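Local coordinates for Lactamase_B domain-containing protein (Bacillus lehensis G1, PDB 7EV5), which binds two zinc ions in a metallo-beta-lactamase fold and is a promiscuous, dual-activity enzyme, probably a hydrolase, resembling B3 beta-lactamases and glyoxalase II, at residues I5-I10 with A33-T38; A14-L17 with E23-I26. All blocks are in the same frame, centred on the assembly; numbering follows the deposited sequence.

Contact 1: residues I5-I10 with A33-T38; sequences IPLGPI and AEALIT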
loop_
_atom_site.group_PDB
_atom_site.type_symbol
_atom_site.label_atom_id
_atom_site.label_comp_id
_atom_site.label_asym_id
_atom_site.label_seq_id
_atom_site.Cartn_x
_atom_site.Cartn_y
_atom_site.Cartn_z
ATOM N N ILE A 5 2.531 -9.433 5.586
ATOM C CA ILE A 5 3.112 -9.269 6.919
ATOM C C ILE A 5 2.312 -8.228 7.692
ATOM O O ILE A 5 2.569 -7.022 7.560
ATOM C CB ILE A 5 4.605 -8.902 6.832
ATOM C CG1 ILE A 5 5.357 -9.926 5.966
ATOM C CG2 ILE A 5 5.219 -8.822 8.225
ATOM C CD1 ILE A 5 6.838 -9.647 5.779
ATOM N N PRO A 6 1.336 -8.636 8.507
ATOM C CA PRO A 6 0.627 -7.657 9.337
ATOM C C PRO A 6 1.564 -7.096 10.393
ATOM O O PRO A 6 2.343 -7.834 11.000
ATOM C CB PRO A 6 -0.495 -8.484 9.983
ATOM C CG PRO A 6 -0.609 -9.713 9.156
ATOM C CD PRO A 6 0.747 -9.981 8.593
ATOM N N LEU A 7 1.503 -5.775 10.600
ATOM C CA LEU A 7 2.450 -5.095 11.472
ATOM C C LEU A 7 1.763 -4.036 12.321
ATOM O O LEU A 7 0.857 -3.343 11.856
ATOM C CB LEU A 7 3.544 -4.391 10.662
ATOM C CG LEU A 7 4.513 -5.270 9.871
ATOM C CD1 LEU A 7 5.291 -4.416 8.885
ATOM C CD2 LEU A 7 5.468 -6.014 10.796
ATOM N N GLY A 8 2.233 -3.893 13.560
ATOM C CA GLY A 8 1.771 -2.852 14.444
ATOM C C GLY A 8 0.469 -3.203 15.129
ATOM O O GLY A 8 -0.175 -4.208 14.817
ATOM N N PRO A 9 0.052 -2.374 16.088
ATOM C CA PRO A 9 -1.233 -2.631 16.751
ATOM C C PRO A 9 -2.411 -2.670 15.794
ATOM O O PRO A 9 -3.345 -3.450 16.013
ATOM C CB PRO A 9 -1.351 -1.484 17.766
ATOM C CG PRO A 9 -0.408 -0.432 17.272
ATOM C CD PRO A 9 0.719 -1.177 16.625
ATOM N N ILE A 10 -2.395 -1.859 14.732
ATOM C CA ILE A 10 -3.486 -1.893 13.762
ATOM C C ILE A 10 -3.455 -3.166 12.923
ATOM O O ILE A 10 -4.489 -3.579 12.378
ATOM C CB ILE A 10 -3.450 -0.620 12.891
ATOM C CG1 ILE A 10 -3.372 0.632 13.769
ATOM C CG2 ILE A 10 -4.652 -0.557 11.944
ATOM C CD1 ILE A 10 -4.617 0.879 14.588
ATOM N N ALA A 33 8.761 -2.120 13.062
ATOM C CA ALA A 33 9.834 -2.101 12.075
ATOM C C ALA A 33 10.814 -3.243 12.286
ATOM O O ALA A 33 11.282 -3.851 11.321
ATOM C CB ALA A 33 10.581 -0.766 12.127
ATOM N N GLU A 34 11.127 -3.550 13.546
ATOM C CA GLU A 34 12.151 -4.545 13.841
ATOM C C GLU A 34 11.724 -5.938 13.394
ATOM O O GLU A 34 12.556 -6.724 12.931
ATOM C CB GLU A 34 12.484 -4.517 15.336
ATOM C CG GLU A 34 13.182 -3.247 15.799
ATOM C CD GLU A 34 12.277 -2.031 15.782
ATOM O OE1 GLU A 34 11.064 -2.169 16.080
ATOM O OE2 GLU A 34 12.785 -0.937 15.464
ATOM N N ALA A 35 10.437 -6.259 13.504
ATOM C CA ALA A 35 9.966 -7.546 13.002
ATOM C C ALA A 35 10.148 -7.649 11.493
ATOM O O ALA A 35 10.532 -8.704 10.974
ATOM C CB ALA A 35 8.502 -7.756 13.374
ATOM N N LEU A 36 9.857 -6.565 10.769
ATOM C CA LEU A 36 10.009 -6.583 9.319
ATOM C C LEU A 36 11.478 -6.595 8.916
ATOM O O LEU A 36 11.873 -7.373 8.039
ATOM C CB LEU A 36 9.283 -5.388 8.702
ATOM C CG LEU A 36 9.448 -5.239 7.182
ATOM C CD1 LEU A 36 8.883 -6.430 6.437
ATOM C CD2 LEU A 36 8.778 -3.945 6.722
ATOM N N ILE A 37 12.299 -5.742 9.545
ATOM C CA ILE A 37 13.717 -5.647 9.187
ATOM C C ILE A 37 14.436 -6.959 9.471
ATOM O O ILE A 37 15.186 -7.467 8.627
ATOM C CB ILE A 37 14.386 -4.463 9.912
ATOM C CG1 ILE A 37 13.908 -3.136 9.319
ATOM C CG2 ILE A 37 15.913 -4.558 9.814
ATOM C CD1 ILE A 37 14.148 -1.949 10.234
ATOM N N THR A 38 14.214 -7.532 10.660
ATOM C CA THR A 38 14.900 -8.779 10.998
ATOM C C THR A 38 14.436 -9.934 10.120
ATOM O O THR A 38 15.246 -10.804 9.784
ATOM C CB THR A 38 14.793 -9.114 12.491
ATOM O OG1 THR A 38 13.421 -9.271 12.865
ATOM C CG2 THR A 38 15.445 -8.025 13.349
#
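The carbonyl oxygen Glu34 O takes two hydrogen bonds from Thr38, on the first turns of a helix whose Ala35 and Leu36 rest on Ile5 and Leu7. This is the alpha-beta layering of the metallo-beta-lactamase fold: helix 33-42 lies over the outermost strand of the N-terminal sheet, and the axes of strand 5-7 and helix 33-38 come within 9.3 Å and run at 154°, closer to antiparallel than to crossed. One bond to Glu34 O is the helical one, from Thr38 N at 2.9 Å. The other comes from Thr38 OG1 at 2.7 Å and tilts 22° from the carbonyl plane. The threonine hydroxyl thus folds back on its own helix, one turn along from the glutamate.

What crosses between the segments is wholly apolar, and Leu7 and Leu36 share most of it about equally. In Leu36, CG anti to the backbone N (chi1 176°) puts the fork over the strand, with CD1 facing Ile5 and CD2 facing Leu7. Its CD1 meets Ile5 CD1 at 3.9 Å, the two side chains crossing at about a right angle. Leu7 also runs crosswise to Leu36, and its CD1 methyl lies equally far, 4.1 Å, from Leu36 CB and Leu36 CD2. Strand alternation sends Ile5 and Leu7 up to the helix, while Pro6 between them turns to the other side and touches Gln11.

Behind the contact, Ala33 and Ile37 pack on helix 63-70, and Leu36 also reaches Pro29. The zinc site is near but not part of this packing: the side chains of Leu7 and Asp58, a zinc ligand, are about 9 Å apart. The second methyl of Leu7, CD2, stops 4.3 Å from Ala35 CB.

Contact 2: residues A14-L17 with E23-I26; sequences AYVL and EAVI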
loop_
_atom_site.group_PDB
_atom_site.type_symbol
_atom_site.label_atom_id
_atom_site.label_comp_id
_atom_site.label_asym_id
_atom_site.label_seq_id
_atom_site.Cartn_x
_atom_site.Cartn_y
_atom_site.Cartn_z
ATOM N N ALA A 14 1.752 -4.995 5.644
ATOM C CA ALA A 14 2.840 -4.741 4.716
ATOM C C ALA A 14 2.940 -5.920 3.763
ATOM O O ALA A 14 2.410 -7.001 4.018
ATOM C CB ALA A 14 4.167 -4.611 5.468
ATOM N N TYR A 15 3.635 -5.714 2.654
ATOM C CA TYR A 15 3.914 -6.802 1.725
ATOM C C TYR A 15 5.375 -6.756 1.329
ATOM O O TYR A 15 5.941 -5.678 1.138
ATOM C CB TYR A 15 3.031 -6.741 0.458
ATOM C CG TYR A 15 1.597 -6.987 0.802
ATOM C CD1 TYR A 15 1.109 -8.278 0.925
ATOM C CD2 TYR A 15 0.737 -5.933 1.062
ATOM C CE1 TYR A 15 -0.195 -8.509 1.282
ATOM C CE2 TYR A 15 -0.572 -6.157 1.436
ATOM C CZ TYR A 15 -1.040 -7.451 1.532
ATOM O OH TYR A 15 -2.351 -7.704 1.903
ATOM N N VAL A 16 5.990 -7.925 1.205
ATOM C CA VAL A 16 7.304 -8.026 0.590
ATOM C C VAL A 16 7.172 -8.900 -0.643
ATOM O O VAL A 16 6.829 -10.084 -0.535
ATOM C CB VAL A 16 8.371 -8.579 1.545
ATOM C CG1 VAL A 16 9.700 -8.642 0.809
ATOM C CG2 VAL A 16 8.490 -7.703 2.784
ATOM N N LEU A 17 7.410 -8.309 -1.811
ATOM C CA LEU A 17 7.448 -9.016 -3.084
ATOM C C LEU A 17 8.905 -9.297 -3.419
ATOM O O LEU A 17 9.752 -8.414 -3.279
ATOM C CB LEU A 17 6.834 -8.128 -4.170
ATOM C CG LEU A 17 6.819 -8.651 -5.614
ATOM C CD1 LEU A 17 5.898 -9.862 -5.783
ATOM C CD2 LEU A 17 6.417 -7.518 -6.568
ATOM N N GLU A 23 16.037 -10.360 -4.428
ATOM C CA GLU A 23 15.749 -8.937 -4.377
ATOM C C GLU A 23 14.288 -8.746 -4.014
ATOM O O GLU A 23 13.454 -9.629 -4.231
ATOM C CB GLU A 23 16.019 -8.298 -5.732
ATOM C CG GLU A 23 17.459 -8.426 -6.177
ATOM C CD GLU A 23 17.636 -8.089 -7.644
ATOM O OE1 GLU A 23 16.789 -8.501 -8.467
ATOM O OE2 GLU A 23 18.625 -7.399 -7.971
ATOM N N ALA A 24 13.973 -7.578 -3.456
ATOM C CA ALA A 24 12.643 -7.416 -2.892
ATOM C C ALA A 24 12.134 -5.988 -3.027
ATOM O O ALA A 24 12.907 -5.027 -3.072
ATOM C CB ALA A 24 12.626 -7.811 -1.417
ATOM N N VAL A 25 10.808 -5.875 -3.041
ATOM C CA VAL A 25 10.085 -4.606 -2.998
ATOM C C VAL A 25 9.183 -4.643 -1.770
ATOM O O VAL A 25 8.485 -5.638 -1.542
ATOM C CB VAL A 25 9.261 -4.393 -4.287
ATOM C CG1 VAL A 25 8.536 -3.049 -4.270
ATOM C CG2 VAL A 25 10.169 -4.460 -5.504
ATOM N N ILE A 26 9.211 -3.571 -0.979
ATOM C CA ILE A 26 8.461 -3.477 0.272
ATOM C C ILE A 26 7.286 -2.536 0.052
ATOM O O ILE A 26 7.476 -1.431 -0.464
ATOM C CB ILE A 26 9.352 -2.948 1.408
ATOM C CG1 ILE A 26 10.556 -3.873 1.646
ATOM C CG2 ILE A 26 8.520 -2.770 2.671
ATOM C CD1 ILE A 26 11.595 -3.297 2.614
#
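A beta hairpin in the N-terminal sheet of the metallo-beta-lactamase fold brings strands 12-18 and 23-27 side by side, and 14-17 with 23-26 is the part nearer its turn. Leu17 and Val25 form an antiparallel hydrogen-bonded pair: Leu17 N gives to Val25 O at 2.9 Å, and Val25 N returns the bond to Leu17 O at 2.8 Å, both donors lying in the carbonyl planes. Val16 and Ile26 make the adjoining non-hydrogen-bonded pair, with CA atoms 4.7 Å apart. The same two carbonyls also draw in CA-H groups, Val16 CA reaching Val25 O at 3.4 Å and Ala24 CA reaching Leu17 O at 3.1 Å.

Side chains part to two faces. With CG1 anti to its backbone N (chi1 -180°), Val16 reaches diagonally across to Ala24 CB, 3.8 Å from that methyl and on the same face. Val16 and Ile26 then continue onto helix 33-42. On the other face Leu17 and Val25 stand side by side, CB to CB 4.5 Å, against Phe121 of the second sheet. Tyr15 leads away from the partner strand, its OH bonded to Ser189 O and to Gln4 NE2 and its ring against Phe147.

Two reciprocal backbone bonds thus set the register, while apolar groups on both faces bury the hairpin between helix and second sheet.

How the contacts relate
The centres of the two contacts are about 13 Å apart, and both reach one mixed sheet, whose first three strands are 2-7, 12-18 and 23-27. Chain order is strand, hairpin, helix: contact 2 falls wholly between the two segments of contact 1, and helix 33-42 follows strand 23-27 and returns over the sheet. Ile5 N lies 2.9 Å from Ala14 O, a probable hydrogen bond between neighbouring strands, and Leu7 CD1 packs on Ala14 CB. Val16, of contact 2, touches both sides of contact 1: its side chain joins Ile5 and Leu36 in one apolar packing between sheet and helix at the strand 2-7 edge, while backbone bonds hold the strands.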